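Local coordinates for enoyl-CoA hydratase/carnithine racemase (Thermus thermophilus JL-18, PDB 6SL9) that acts as the crotonase-family isomerase PaaG, forming oxepin-CoA in phenylacetic acid breakdown, a route that also feeds bacterial secondary metabolism, at the interface of chains A and B. Sequence-based numbering; all coordinates share one arbitrary frame. Chains: chain A/B, Enoyl-CoA hydratase/carnithine racemase.

Contact 1: the interface of chains A and B. Residues chain A 137-139, 144, 160-161; chain B 204, 207-208, 211.
B:Thr208, on helix 202-214, lies against the extended A:Val138-A:Pro139 segment of chain A, in an apolar patch of the interface between two crotonase-fold subunits. Its side chain runs antiparallel alongside that of A:Val138 and crosses the proline ring obliquely, with the methyl CG2 3.9 Å from A:Pro139 CD. The same methyl looks toward A:Leu160 and A:Leu161, so a branched residue with one polar and one apolar arm suits the spot. The hydroxyl stands anti to the carbonyl carbon (chi1 -61°), which turns it back to its own helix: B:Thr208 OG1 donates to B:Ala204 O at 2.8 Å, from above the carbonyl plane. Water 1 joins the subunits, 2.9 Å from B:Thr208 OG1 and 2.8 Å from A:Leu137 O. An alanine here would probably leave this bridging water without its chain B mate and open a gap beside A:Pro139. B:Leu211, one turn on, meets A:Val138 at about a right angle and A:Pro139 tip to tip, its CD1 4.0 Å from A:Pro139 CG. A:Ser144 suits its place because its small CB leaves room for B:Leu211 CB 3.9 Å away. On the other flank A:Val138 CG1 rests 3.6 Å from B:Leu207 CB.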
# COMPACT_ATOMS: atom_id res chain seq x y z
N LEU A 137 2.43 -22.59 -9.89
CA LEU A 137 1.66 -21.55 -10.58
C LEU A 137 1.85 -20.20 -9.90
O LEU A 137 2.39 -20.11 -8.81
CB LEU A 137 0.20 -21.97 -10.61
CG LEU A 137 -0.17 -23.18 -11.48
CD1 LEU A 137 -1.69 -23.34 -11.53
CD2 LEU A 137 0.37 -23.07 -12.91
N VAL A 138 1.38 -19.18 -10.59
CA VAL A 138 1.37 -17.80 -10.07
C VAL A 138 0.00 -17.46 -9.50
O VAL A 138 -0.99 -18.13 -9.82
CB VAL A 138 1.75 -16.81 -11.19
CG1 VAL A 138 3.06 -17.15 -11.84
CG2 VAL A 138 0.63 -16.63 -12.22
N PRO A 139 -0.14 -16.39 -8.71
CA PRO A 139 -1.45 -15.96 -8.27
C PRO A 139 -2.31 -15.55 -9.47
O PRO A 139 -1.85 -14.84 -10.33
CB PRO A 139 -1.13 -14.79 -7.37
CG PRO A 139 0.21 -14.32 -7.72
CD PRO A 139 0.93 -15.57 -8.11
N SER A 144 -3.01 -11.29 -7.43
CA SER A 144 -1.78 -10.47 -7.50
C SER A 144 -2.10 -8.97 -7.37
O SER A 144 -1.19 -8.22 -7.02
CB SER A 144 -1.00 -10.74 -8.76
OG SER A 144 -1.57 -10.16 -9.91
N LEU A 160 2.85 -15.24 -0.81
CA LEU A 160 2.82 -15.84 -2.14
C LEU A 160 3.98 -16.80 -2.38
O LEU A 160 3.77 -17.89 -2.98
CB LEU A 160 2.81 -14.72 -3.20
CG LEU A 160 1.51 -13.95 -3.27
CD1 LEU A 160 1.74 -12.69 -4.07
CD2 LEU A 160 0.39 -14.78 -3.88
N LEU A 161 5.18 -16.43 -1.98
CA LEU A 161 6.37 -17.23 -2.31
C LEU A 161 6.46 -18.46 -1.40
O LEU A 161 6.87 -19.53 -1.91
CB LEU A 161 7.63 -16.37 -2.26
CG LEU A 161 7.68 -15.21 -3.26
CD1 LEU A 161 8.89 -14.34 -2.97
CD2 LEU A 161 7.66 -15.66 -4.71
N ALA B 204 7.77 -20.25 -11.24
CA ALA B 204 6.62 -19.66 -10.55
C ALA B 204 7.12 -18.51 -9.69
O ALA B 204 6.49 -17.46 -9.65
CB ALA B 204 5.89 -20.68 -9.75
N LEU B 207 7.91 -15.48 -12.15
CA LEU B 207 6.71 -14.87 -12.74
C LEU B 207 5.88 -14.16 -11.67
O LEU B 207 5.30 -13.11 -11.94
CB LEU B 207 5.93 -15.92 -13.54
CG LEU B 207 6.68 -16.52 -14.72
CD1 LEU B 207 5.92 -17.66 -15.31
CD2 LEU B 207 6.95 -15.52 -15.79
N THR B 208 5.85 -14.71 -10.46
CA THR B 208 5.17 -14.04 -9.33
C THR B 208 5.84 -12.71 -9.04
O THR B 208 5.14 -11.70 -8.80
CB THR B 208 5.13 -14.96 -8.11
OG1 THR B 208 4.39 -16.13 -8.45
CG2 THR B 208 4.47 -14.31 -6.93
N LEU B 211 4.59 -10.08 -11.45
CA LEU B 211 3.25 -9.59 -11.10
C LEU B 211 3.31 -8.60 -9.95
O LEU B 211 2.64 -7.57 -9.99
CB LEU B 211 2.36 -10.76 -10.74
CG LEU B 211 1.95 -11.64 -11.89
CD1 LEU B 211 1.32 -12.92 -11.35
CD2 LEU B 211 0.94 -10.94 -12.81
O HOH W 1 2.98 -18.14 -6.84

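Contact 2: the interface of chains A and B. Residues chain A 77, 132, 136-138, 140; chain B 204, 231, 234-235, 240.
The side-chain amide of B:Gln231 is hydrogen-bonded to A:Val138 and A:Asp140 in this part of the subunit interface. Its oxygen OE1 accepts from A:Val138 N at 2.9 Å, in the carbonyl plane and on a lone pair, while NE2 donates to A:Val138 O at 2.8 Å. Glutamine suits the place because its one flat group answers both the N-H and the C=O of a single residue. The second donation, to the A:Asp140 carboxylate, is nearly straight and lies in the amide plane, yet meets OD2 from above the carboxylate, whose plane is turned 82° from the amide. Three bonds thus fix the amide's rotation; the bend at chi2 (73°) folds the chain toward the A:Val138 backbone. A further polar link is A:Tyr77 OH with B:His240 NE2, 2.8 Å apart, the side chains meeting tip to tip with ring planes 74° apart, edge to face. A:Leu137 CD2 makes an apolar contact over a face of the B:His240 ring, 3.7 Å from its centroid. Small residues allow close approach: A:Tyr77 CD2 lies 3.6 Å from B:Gly235 CA, and B:Ala204 CB 3.5 Å from A:Gly136 O. In the fold, helices 202-214, 220-235 and 238-249 of chain B pack against the segment following 3-10 helix 132-135 of chain A.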
# COMPACT_ATOMS: atom_id res chain seq x y z
N TYR A 77 -3.73 -22.09 -19.77
CA TYR A 77 -4.33 -21.25 -18.72
C TYR A 77 -4.59 -19.83 -19.20
O TYR A 77 -5.46 -19.16 -18.64
CB TYR A 77 -3.50 -21.29 -17.46
CG TYR A 77 -3.52 -22.67 -16.85
CD1 TYR A 77 -4.58 -23.55 -17.01
CD2 TYR A 77 -2.42 -23.15 -16.23
CE1 TYR A 77 -4.54 -24.80 -16.43
CE2 TYR A 77 -2.36 -24.36 -15.59
CZ TYR A 77 -3.41 -25.20 -15.75
OH TYR A 77 -3.34 -26.43 -15.20
N PHE A 132 -1.07 -21.38 -4.87
CA PHE A 132 -0.67 -21.50 -6.29
C PHE A 132 0.78 -21.99 -6.40
O PHE A 132 1.06 -22.87 -7.27
CB PHE A 132 -0.79 -20.15 -7.00
CG PHE A 132 -2.23 -19.73 -7.19
CD1 PHE A 132 -2.94 -20.21 -8.26
CD2 PHE A 132 -2.82 -18.77 -6.37
CE1 PHE A 132 -4.22 -19.79 -8.49
CE2 PHE A 132 -4.12 -18.34 -6.62
CZ PHE A 132 -4.79 -18.87 -7.67
N GLY A 136 3.36 -24.93 -8.64
CA GLY A 136 4.17 -24.28 -9.68
C GLY A 136 3.46 -23.21 -10.49
O GLY A 136 3.89 -22.92 -11.59
N LEU A 137 2.43 -22.59 -9.89
CA LEU A 137 1.66 -21.55 -10.58
C LEU A 137 1.85 -20.20 -9.90
O LEU A 137 2.39 -20.11 -8.81
CB LEU A 137 0.20 -21.97 -10.61
CG LEU A 137 -0.17 -23.18 -11.48
CD1 LEU A 137 -1.69 -23.34 -11.53
CD2 LEU A 137 0.37 -23.07 -12.91
N VAL A 138 1.38 -19.18 -10.59
CA VAL A 138 1.37 -17.80 -10.07
C VAL A 138 0.00 -17.46 -9.50
O VAL A 138 -0.99 -18.13 -9.82
CB VAL A 138 1.75 -16.81 -11.19
CG1 VAL A 138 3.06 -17.15 -11.84
CG2 VAL A 138 0.63 -16.63 -12.22
N ASP A 140 -3.58 -15.97 -9.45
CA ASP A 140 -4.53 -15.53 -10.48
C ASP A 140 -5.83 -15.10 -9.84
O ASP A 140 -5.96 -15.02 -8.61
CB ASP A 140 -4.62 -16.57 -11.62
CG ASP A 140 -5.36 -17.86 -11.32
OD1 ASP A 140 -6.28 -17.87 -10.45
OD2 ASP A 140 -5.01 -18.88 -11.98
N ALA B 204 7.77 -20.25 -11.24
CA ALA B 204 6.62 -19.66 -10.55
C ALA B 204 7.12 -18.51 -9.69
O ALA B 204 6.49 -17.46 -9.65
CB ALA B 204 5.89 -20.68 -9.75
N GLN B 231 0.24 -16.93 -16.09
CA GLN B 231 -0.23 -18.27 -15.72
C GLN B 231 -0.17 -19.20 -16.93
O GLN B 231 0.11 -20.41 -16.74
CB GLN B 231 -1.64 -18.23 -15.17
CG GLN B 231 -2.08 -19.49 -14.44
CD GLN B 231 -1.39 -19.58 -13.09
OE1 GLN B 231 -0.15 -19.74 -12.99
NE2 GLN B 231 -2.19 -19.36 -12.06
N ALA B 234 3.37 -20.32 -16.81
CA ALA B 234 3.63 -21.23 -15.68
C ALA B 234 2.97 -22.61 -15.92
O ALA B 234 3.55 -23.65 -15.60
CB ALA B 234 3.14 -20.64 -14.37
N GLY B 235 1.83 -22.64 -16.56
CA GLY B 235 1.07 -23.86 -16.80
C GLY B 235 1.77 -24.77 -17.79
O GLY B 235 1.46 -25.97 -17.79
N HIS B 240 4.95 -27.38 -13.23
CA HIS B 240 3.51 -27.42 -12.96
C HIS B 240 2.98 -28.85 -13.08
O HIS B 240 2.16 -29.28 -12.25
CB HIS B 240 2.79 -26.45 -13.89
CG HIS B 240 1.31 -26.61 -13.74
ND1 HIS B 240 0.68 -26.48 -12.52
CD2 HIS B 240 0.33 -26.90 -14.64
CE1 HIS B 240 -0.61 -26.72 -12.69
NE2 HIS B 240 -0.87 -26.94 -13.95

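Contact 3: the interface of chains A and B. Residues chain A 88-89, 92, 116, 140-142; chain B 220, 224, 227.
At the turn into helix 143-151 the chain A backbone takes positive phi at both A:Ser141 (57°) and A:Gly142 (85°), which brings the glycine N-H round to the B:Glu227 carboxylate across this subunit interface. A:Gly142 N donates to B:Glu227 OE2 at 2.8 Å, on the syn lone pair of that oxygen. Glycine fits here because it takes positive phi readily and has no side chain to keep the acid away. B:Glu227 runs extended beyond CG, long enough to reach the turn from helix 220-235. Water 2 lies 2.9 Å from A:Ser141 N and also binds B:Glu227 OE2; that N-H points away from the carboxylate, so the water serves it instead. Nearby, A:Ser141 OG donates to A:Asp140 OD1, meeting it from above the carboxylate plane. The leucines one and two turns earlier in the helix supply apolar packing. B:Leu224 lies aslant against both A:Val88 and the aliphatic part of A:Glu89: CD2 lies 3.9 Å from A:Val88 CG1, and CD1 approaches A:Glu89 CG. A branched leucine can thus divide its methyls between neighbours. B:Leu220 extends with CG anti to the backbone N (chi1 177°) and meets A:Trp116 tip to tip; its methyl CD1 lies 3.7 Å from the indole carbon CH2 of A:Trp116.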
# COMPACT_ATOMS: atom_id res chain seq x y z
N VAL A 88 -14.25 -12.15 -12.13
CA VAL A 88 -13.53 -11.21 -11.25
C VAL A 88 -13.87 -9.78 -11.60
O VAL A 88 -14.03 -8.93 -10.70
CB VAL A 88 -12.03 -11.49 -11.27
CG1 VAL A 88 -11.28 -10.48 -10.44
CG2 VAL A 88 -11.75 -12.91 -10.77
N GLU A 89 -13.98 -9.47 -12.89
CA GLU A 89 -14.43 -8.13 -13.27
C GLU A 89 -15.79 -7.83 -12.63
O GLU A 89 -15.99 -6.73 -12.09
CB GLU A 89 -14.55 -8.02 -14.79
CG GLU A 89 -13.21 -7.93 -15.49
CD GLU A 89 -12.56 -6.57 -15.51
OE1 GLU A 89 -11.47 -6.47 -16.11
OE2 GLU A 89 -13.13 -5.62 -14.93
N SER A 92 -15.44 -7.14 -9.03
CA SER A 92 -14.70 -5.90 -8.73
C SER A 92 -15.59 -4.67 -8.87
O SER A 92 -15.41 -3.68 -8.15
CB SER A 92 -13.49 -5.77 -9.60
OG SER A 92 -13.81 -5.44 -10.94
N TRP A 116 -12.29 -10.54 -2.52
CA TRP A 116 -13.10 -9.55 -3.24
C TRP A 116 -14.25 -9.01 -2.41
O TRP A 116 -14.85 -8.04 -2.82
CB TRP A 116 -13.62 -10.10 -4.58
CG TRP A 116 -12.57 -10.11 -5.65
CD1 TRP A 116 -11.85 -11.17 -6.13
CD2 TRP A 116 -12.00 -8.93 -6.21
NE1 TRP A 116 -10.89 -10.70 -6.98
CE2 TRP A 116 -10.96 -9.33 -7.05
CE3 TRP A 116 -12.29 -7.57 -6.07
CZ2 TRP A 116 -10.17 -8.41 -7.74
CZ3 TRP A 116 -11.51 -6.65 -6.75
CH2 TRP A 116 -10.47 -7.08 -7.57
N ASP A 140 -3.58 -15.97 -9.45
CA ASP A 140 -4.53 -15.53 -10.48
C ASP A 140 -5.83 -15.10 -9.84
O ASP A 140 -5.96 -15.02 -8.61
CB ASP A 140 -4.62 -16.57 -11.62
CG ASP A 140 -5.36 -17.86 -11.32
OD1 ASP A 140 -6.28 -17.87 -10.45
OD2 ASP A 140 -5.01 -18.88 -11.98
N SER A 141 -6.82 -14.86 -10.70
CA SER A 141 -8.16 -14.44 -10.28
C SER A 141 -8.09 -13.15 -9.45
O SER A 141 -8.97 -12.92 -8.56
CB SER A 141 -8.87 -15.58 -9.56
OG SER A 141 -8.80 -16.77 -10.29
N GLY A 142 -7.15 -12.28 -9.76
CA GLY A 142 -6.98 -11.01 -9.11
C GLY A 142 -6.17 -11.04 -7.82
O GLY A 142 -6.02 -9.96 -7.23
N LEU B 220 -7.22 -3.10 -12.68
CA LEU B 220 -7.63 -4.48 -12.47
C LEU B 220 -7.68 -5.22 -13.81
O LEU B 220 -7.22 -6.37 -13.90
CB LEU B 220 -8.94 -4.56 -11.73
CG LEU B 220 -9.43 -5.97 -11.56
CD1 LEU B 220 -8.58 -6.87 -10.78
CD2 LEU B 220 -10.82 -6.04 -11.13
N LEU B 224 -5.52 -8.57 -14.56
CA LEU B 224 -6.12 -9.84 -14.94
C LEU B 224 -5.50 -10.38 -16.22
O LEU B 224 -5.27 -11.58 -16.36
CB LEU B 224 -7.63 -9.71 -15.03
CG LEU B 224 -8.36 -9.50 -13.71
CD1 LEU B 224 -9.83 -9.18 -13.97
CD2 LEU B 224 -8.15 -10.65 -12.72
N GLU B 227 -2.00 -11.63 -15.41
CA GLU B 227 -2.15 -12.92 -14.73
C GLU B 227 -2.41 -14.04 -15.74
O GLU B 227 -1.83 -15.13 -15.67
CB GLU B 227 -3.24 -12.86 -13.69
CG GLU B 227 -2.92 -12.10 -12.42
CD GLU B 227 -4.06 -11.97 -11.41
OE1 GLU B 227 -3.85 -11.45 -10.27
OE2 GLU B 227 -5.19 -12.37 -11.79
O HOH W 2 -6.57 -14.16 -13.46

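Contact 1 and contact 2 adjoin, the centres of their C-alpha atoms about 7 Å apart, and share A:Leu137, A:Val138 and B:Ala204. Contact 3 lies about 14 Å from contact 1 and 15 Å from contact 2, with A:Asp140 common to contacts 2 and 3. On chain B, helix 202-214 serves contacts 1 and 2, and helix 220-235 serves contacts 2 and 3; on chain A, the stretch 136-142 threads through all three. One continuous segment thus meets both helices, and also 238-249 in contact 2. With three copies in the deposited assembly, such an interface would suit a crotonase-type trimer.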